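Local structure of serine repeat antigen 5 (Plasmodium falciparum, 6X44) at residues S251-L256 with I343-A348; Y313-S318 with S426-N431. The protein probably serves as a catalytically impaired, papain-like pseudo-protease zymogen of the malaria parasite, its prodomain held with a protease-like domain. All coordinates share one frame; numbering follows the deposited sequence.

Interaction 1 (S251-L256 with I343-A348)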
loop_
_atom_site.group_PDB
_atom_site.type_symbol
_atom_site.label_atom_id
_atom_site.label_comp_id
_atom_site.label_asym_id
_atom_site.label_seq_id
_atom_site.Cartn_x
_atom_site.Cartn_y
_atom_site.Cartn_z
ATOM N N SER A 251 -5.039 -9.564 10.896
ATOM C CA SER A 251 -3.772 -10.143 10.471
ATOM C C SER A 251 -4.016 -11.111 9.312
ATOM O O SER A 251 -5.151 -11.568 9.095
ATOM C CB SER A 251 -3.098 -10.893 11.632
ATOM O OG SER A 251 -3.723 -12.146 11.770
ATOM N N PRO A 252 -2.961 -11.487 8.582
ATOM C CA PRO A 252 -3.134 -12.502 7.526
ATOM C C PRO A 252 -3.628 -13.851 8.046
ATOM O O PRO A 252 -4.246 -14.591 7.276
ATOM C CB PRO A 252 -1.733 -12.609 6.901
ATOM C CG PRO A 252 -1.057 -11.292 7.229
ATOM C CD PRO A 252 -1.622 -10.863 8.558
ATOM N N MET A 253 -3.413 -14.174 9.327
ATOM C CA MET A 253 -4.016 -15.373 9.921
ATOM C C MET A 253 -5.537 -15.378 9.749
ATOM O O MET A 253 -6.139 -16.397 9.373
ATOM C CB MET A 253 -3.662 -15.444 11.416
ATOM C CG MET A 253 -2.169 -15.785 11.714
ATOM S SD MET A 253 -0.956 -14.630 11.044
ATOM C CE MET A 253 -0.692 -13.531 12.413
ATOM N N GLU A 254 -6.184 -14.243 10.018
ATOM C CA GLU A 254 -7.624 -14.220 9.850
ATOM C C GLU A 254 -8.011 -14.352 8.384
ATOM O O GLU A 254 -9.019 -14.984 8.064
ATOM C CB GLU A 254 -8.240 -12.952 10.418
ATOM C CG GLU A 254 -9.759 -13.173 10.517
ATOM C CD GLU A 254 -10.521 -12.018 11.145
ATOM O OE1 GLU A 254 -9.885 -11.079 11.686
ATOM O OE2 GLU A 254 -11.766 -12.079 11.107
ATOM N N PHE A 255 -7.272 -13.704 7.485
ATOM C CA PHE A 255 -7.541 -13.891 6.063
ATOM C C PHE A 255 -7.599 -15.388 5.730
ATOM O O PHE A 255 -8.529 -15.854 5.064
ATOM C CB PHE A 255 -6.469 -13.176 5.253
ATOM C CG PHE A 255 -6.719 -13.140 3.792
ATOM C CD1 PHE A 255 -7.352 -12.062 3.217
ATOM C CD2 PHE A 255 -6.234 -14.138 2.973
ATOM C CE1 PHE A 255 -7.565 -11.993 1.821
ATOM C CE2 PHE A 255 -6.418 -14.072 1.587
ATOM C CZ PHE A 255 -7.095 -12.993 1.020
ATOM N N LEU A 256 -6.628 -16.164 6.224
ATOM C CA LEU A 256 -6.598 -17.598 5.932
ATOM C C LEU A 256 -7.791 -18.295 6.571
ATOM O O LEU A 256 -8.398 -19.179 5.970
ATOM C CB LEU A 256 -5.280 -18.221 6.427
ATOM C CG LEU A 256 -3.995 -17.845 5.660
ATOM C CD1 LEU A 256 -2.741 -18.284 6.421
ATOM C CD2 LEU A 256 -3.999 -18.451 4.212
ATOM N N ILE A 343 4.195 -10.748 2.385
ATOM C CA ILE A 343 3.510 -9.794 3.255
ATOM C C ILE A 343 4.547 -9.284 4.224
ATOM O O ILE A 343 5.354 -10.058 4.721
ATOM C CB ILE A 343 2.325 -10.435 4.009
ATOM C CG1 ILE A 343 1.249 -10.913 3.029
ATOM C CG2 ILE A 343 1.747 -9.429 5.044
ATOM C CD1 ILE A 343 0.373 -12.045 3.578
ATOM N N ALA A 344 4.540 -7.987 4.498
ATOM C CA ALA A 344 5.449 -7.423 5.475
ATOM C C ALA A 344 4.697 -6.632 6.527
ATOM O O ALA A 344 3.748 -5.909 6.220
ATOM C CB ALA A 344 6.473 -6.519 4.805
ATOM N N TYR A 345 5.150 -6.765 7.763
ATOM C CA TYR A 345 4.644 -6.002 8.892
ATOM C C TYR A 345 5.584 -4.847 9.159
ATOM O O TYR A 345 6.797 -5.071 9.358
ATOM C CB TYR A 345 4.590 -6.825 10.167
ATOM C CG TYR A 345 3.673 -8.005 10.190
ATOM C CD1 TYR A 345 2.818 -8.261 9.137
ATOM C CD2 TYR A 345 3.650 -8.866 11.303
ATOM C CE1 TYR A 345 1.958 -9.328 9.180
ATOM C CE2 TYR A 345 2.822 -9.942 11.335
ATOM C CZ TYR A 345 1.957 -10.166 10.284
ATOM O OH TYR A 345 1.083 -11.240 10.293
ATOM N N ILE A 346 5.020 -3.635 9.249
ATOM C CA ILE A 346 5.796 -2.446 9.555
ATOM C C ILE A 346 5.043 -1.557 10.540
ATOM O O ILE A 346 3.860 -1.760 10.853
ATOM C CB ILE A 346 6.164 -1.656 8.279
ATOM C CG1 ILE A 346 4.900 -1.127 7.593
ATOM C CG2 ILE A 346 6.973 -2.568 7.344
ATOM C CD1 ILE A 346 5.116 -0.008 6.648
ATOM N N LYS A 347 5.762 -0.558 11.023
ATOM C CA LYS A 347 5.231 0.472 11.895
ATOM C C LYS A 347 5.114 1.740 11.056
ATOM O O LYS A 347 6.124 2.369 10.722
ATOM C CB LYS A 347 6.139 0.650 13.120
ATOM C CG LYS A 347 5.694 1.733 14.124
ATOM C CD LYS A 347 4.334 1.399 14.710
ATOM C CE LYS A 347 3.951 2.377 15.817
ATOM N NZ LYS A 347 4.737 2.071 17.041
ATOM N N ALA A 348 3.883 2.100 10.701
ATOM C CA ALA A 348 3.614 3.304 9.920
ATOM C C ALA A 348 3.521 4.561 10.786
ATOM O O ALA A 348 4.024 5.623 10.407
ATOM C CB ALA A 348 2.314 3.112 9.150
#
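Pro252 and Tyr345 approach from opposite directions, and Pro252 CD comes to the hydroxyl edge of the phenol ring, 3.2 Å from Tyr345 OH. The methylene sits near the plane of the aromatic ring, so this is no CH-pi stack over a face; CD is also 3.9 Å from Tyr345 CE1, which puts it beside the hydroxyl-bearing corner. The same hydroxyl has the end of Met253 against it, with Met253 CE 3.6 Å from Tyr345 OH. The methionine chain, bent at chi2 (60°) and chi3 (94°), brings CE to the hydroxyl. Ile343 runs alongside Pro252, pointing the other way, and its CD1 lies 4.0 Å from Pro252 CB. Contact across the two segments is thus made through side chains, and it buries a modest 156 Å².

Pro252 is the first residue of the helix, directly after the N-cap Ser251, whose OG accepts a weak bond from Met253 N (3.2 Å, with a bent N-H...O angle of 123°). The axes of helix 252-256 and strand 343-346 come no closer than 12.2 Å, a gap filled from the strand by Tyr345 and Ile343 and from the helix by Pro252 and Met253.

Outward from this, Leu121 and Leu123 touch Tyr345, while Ser211 of helix 206-221 packs on Pro252. The contact therefore joins the N-terminal end of helix 252-262 to strand 342-346, which pairs with strands 372-383 and 426-433 in the papain-like sheet.

Interaction 2 (Y313-S318 with S426-N431)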
loop_
_atom_site.group_PDB
_atom_site.type_symbol
_atom_site.label_atom_id
_atom_site.label_comp_id
_atom_site.label_asym_id
_atom_site.label_seq_id
_atom_site.Cartn_x
_atom_site.Cartn_y
_atom_site.Cartn_z
ATOM N N TYR A 313 0.537 -20.724 6.539
ATOM C CA TYR A 313 1.488 -19.622 6.562
ATOM C C TYR A 313 2.801 -20.018 7.221
ATOM O O TYR A 313 2.847 -20.894 8.090
ATOM C CB TYR A 313 0.908 -18.409 7.289
ATOM C CG TYR A 313 0.856 -18.562 8.786
ATOM C CD1 TYR A 313 1.954 -18.248 9.568
ATOM C CD2 TYR A 313 -0.280 -19.036 9.409
ATOM C CE1 TYR A 313 1.906 -18.368 10.942
ATOM C CE2 TYR A 313 -0.339 -19.167 10.771
ATOM C CZ TYR A 313 0.756 -18.837 11.535
ATOM O OH TYR A 313 0.715 -18.993 12.906
ATOM N N THR A 314 3.859 -19.336 6.790
ATOM C CA THR A 314 5.146 -19.295 7.462
ATOM C C THR A 314 5.446 -17.829 7.722
ATOM O O THR A 314 5.264 -16.996 6.830
ATOM C CB THR A 314 6.295 -19.885 6.607
ATOM O OG1 THR A 314 5.968 -21.188 6.136
ATOM C CG2 THR A 314 7.584 -19.970 7.425
ATOM N N ALA A 315 5.894 -17.513 8.916
ATOM C CA ALA A 315 6.256 -16.147 9.245
ATOM C C ALA A 315 7.693 -16.102 9.753
ATOM O O ALA A 315 8.176 -17.031 10.402
ATOM C CB ALA A 315 5.298 -15.551 10.277
ATOM N N TYR A 316 8.376 -15.023 9.434
ATOM C CA TYR A 316 9.720 -14.794 9.928
ATOM C C TYR A 316 9.816 -13.404 10.517
ATOM O O TYR A 316 9.392 -12.437 9.876
ATOM C CB TYR A 316 10.751 -14.921 8.797
ATOM C CG TYR A 316 10.756 -16.239 8.071
ATOM C CD1 TYR A 316 9.900 -16.478 7.001
ATOM C CD2 TYR A 316 11.645 -17.239 8.434
ATOM C CE1 TYR A 316 9.926 -17.677 6.329
ATOM C CE2 TYR A 316 11.673 -18.438 7.766
ATOM C CZ TYR A 316 10.823 -18.656 6.721
ATOM O OH TYR A 316 10.872 -19.874 6.088
ATOM N N GLU A 317 10.437 -13.298 11.692
ATOM C CA GLU A 317 10.646 -12.025 12.389
ATOM C C GLU A 317 12.088 -11.538 12.259
ATOM O O GLU A 317 13.039 -12.296 12.499
ATOM C CB GLU A 317 10.278 -12.168 13.864
ATOM C CG GLU A 317 8.872 -12.758 14.112
ATOM C CD GLU A 317 8.467 -12.663 15.563
ATOM O OE1 GLU A 317 9.098 -13.318 16.398
ATOM O OE2 GLU A 317 7.524 -11.914 15.877
ATOM N N SER A 318 12.253 -10.265 11.887
ATOM C CA SER A 318 13.589 -9.731 11.676
ATOM C C SER A 318 14.441 -9.812 12.951
ATOM O O SER A 318 15.662 -10.076 12.877
ATOM C CB SER A 318 13.495 -8.299 11.136
ATOM O OG SER A 318 12.770 -7.442 11.996
ATOM N N SER A 426 8.344 -8.150 10.416
ATOM C CA SER A 426 8.165 -9.551 10.054
ATOM C C SER A 426 7.788 -9.656 8.597
ATOM O O SER A 426 7.331 -8.688 7.995
ATOM C CB SER A 426 7.056 -10.256 10.833
ATOM O OG SER A 426 7.242 -10.043 12.193
ATOM N N VAL A 427 7.948 -10.863 8.047
ATOM C CA VAL A 427 7.320 -11.202 6.777
ATOM C C VAL A 427 6.510 -12.477 6.952
ATOM O O VAL A 427 6.759 -13.288 7.846
ATOM C CB VAL A 427 8.335 -11.354 5.633
ATOM C CG1 VAL A 427 9.025 -10.018 5.407
ATOM C CG2 VAL A 427 9.356 -12.488 5.937
ATOM N N VAL A 428 5.516 -12.625 6.081
ATOM C CA VAL A 428 4.577 -13.729 6.121
ATOM C C VAL A 428 4.372 -14.190 4.688
ATOM O O VAL A 428 4.136 -13.363 3.796
ATOM C CB VAL A 428 3.231 -13.326 6.767
ATOM C CG1 VAL A 428 2.238 -14.477 6.754
ATOM C CG2 VAL A 428 3.457 -12.871 8.174
ATOM N N ILE A 429 4.479 -15.501 4.484
ATOM C CA ILE A 429 4.271 -16.172 3.208
ATOM C C ILE A 429 3.093 -17.122 3.362
ATOM O O ILE A 429 3.014 -17.876 4.345
ATOM C CB ILE A 429 5.526 -16.957 2.772
ATOM C CG1 ILE A 429 6.682 -16.002 2.489
ATOM C CG2 ILE A 429 5.261 -17.719 1.520
ATOM C CD1 ILE A 429 7.502 -15.677 3.713
ATOM N N PHE A 430 2.194 -17.112 2.389
ATOM C CA PHE A 430 1.115 -18.073 2.412
ATOM C C PHE A 430 1.607 -19.411 1.850
ATOM O O PHE A 430 2.373 -19.452 0.887
ATOM C CB PHE A 430 -0.078 -17.560 1.619
ATOM C CG PHE A 430 -0.905 -16.520 2.343
ATOM C CD1 PHE A 430 -0.809 -16.333 3.710
ATOM C CD2 PHE A 430 -1.772 -15.705 1.636
ATOM C CE1 PHE A 430 -1.539 -15.358 4.339
ATOM C CE2 PHE A 430 -2.513 -14.730 2.276
ATOM C CZ PHE A 430 -2.394 -14.567 3.623
ATOM N N ASN A 431 1.201 -20.502 2.501
ATOM C CA ASN A 431 1.486 -21.861 2.036
ATOM C C ASN A 431 0.146 -22.454 1.646
ATOM O O ASN A 431 -0.572 -23.006 2.490
ATOM C CB ASN A 431 2.187 -22.697 3.101
ATOM C CG ASN A 431 3.467 -22.063 3.590
ATOM O OD1 ASN A 431 4.235 -21.455 2.826
ATOM N ND2 ASN A 431 3.714 -22.210 4.877
HETATM O O HOH W 1 5.542 -11.431 13.937
#
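Tyr316 lies across Val427 and Ile429, and its ring meets the two aliphatic chains differently. Ile429 CD1 approaches the ring edge near its plane, 4.1 Å from Tyr316 CE1, whereas Val427 CG2 reaches Tyr316 CB at 4.0 Å and stands obliquely to the ring. Thr314 is on this face too, and its OG1 is hydrogen-bonded to Asp309.

Tyr313, Ala315 and Glu317 line the other face with Phe430, Val428 and Ser426. Tyr313 CB lies at the edge of the Phe430 ring, near its plane and 4.5 Å from Phe430 CD1, and packs 4.2 Å from Val428 CG1. The second branch of that valine, CG2, rests 3.9 Å from Ala315 CB, so one side chain serves two residues of the partner strand. At the far end the Glu317 chain runs out extended beyond CG, and a water joins it to Ser426: it donates to Glu317 OE2 at 2.8 Å and is hydrogen-bonded to Ser426 OG.

Strands 313-317 and 426-430 are antiparallel, their N-to-C directions 167° apart. Thr314-Ile429 and Tyr316-Val427 are the hydrogen-bonded pairs, each with two reciprocal backbone bonds; the straightest, Ile429 N to Thr314 O, measures 2.9 Å with an N-H...O angle of 174°. Tyr313-Phe430, Ala315-Val428 and Glu317-Ser426 are non-hydrogen-bonded pairs.

The arrangement is consistent with the sheet-rich half of a papain-like fold. Helix 325-339 covers the Tyr316 face through Ile331 and Glu335, helix 252-262 packs on Tyr313 and Phe430, and strands 342-346 and 308-310 extend the sheet beyond strands 426-433 and 313-317.

In the fold
Strands 342-346 and 426-433 are neighbours in one sheet, and they tie interaction 1 to interaction 2, whose centres are about 9 Å apart. The evidence is direct: probable backbone hydrogen bonds run from Val428 N to Ile343 O and from Tyr345 N to Ser426 O, both 2.9 Å. Helix 252-262, which carries one half of interaction 1, also packs on Tyr313 and Phe430 of interaction 2. Along the chain the segments alternate, 251-256, 313-318, 343-348 and 426-431, so the two connections cross. All four belong to the papain-like part of the chain. Together they bring parts of the protease-like domain that are distant in sequence onto one sheet, with a helix packed against it.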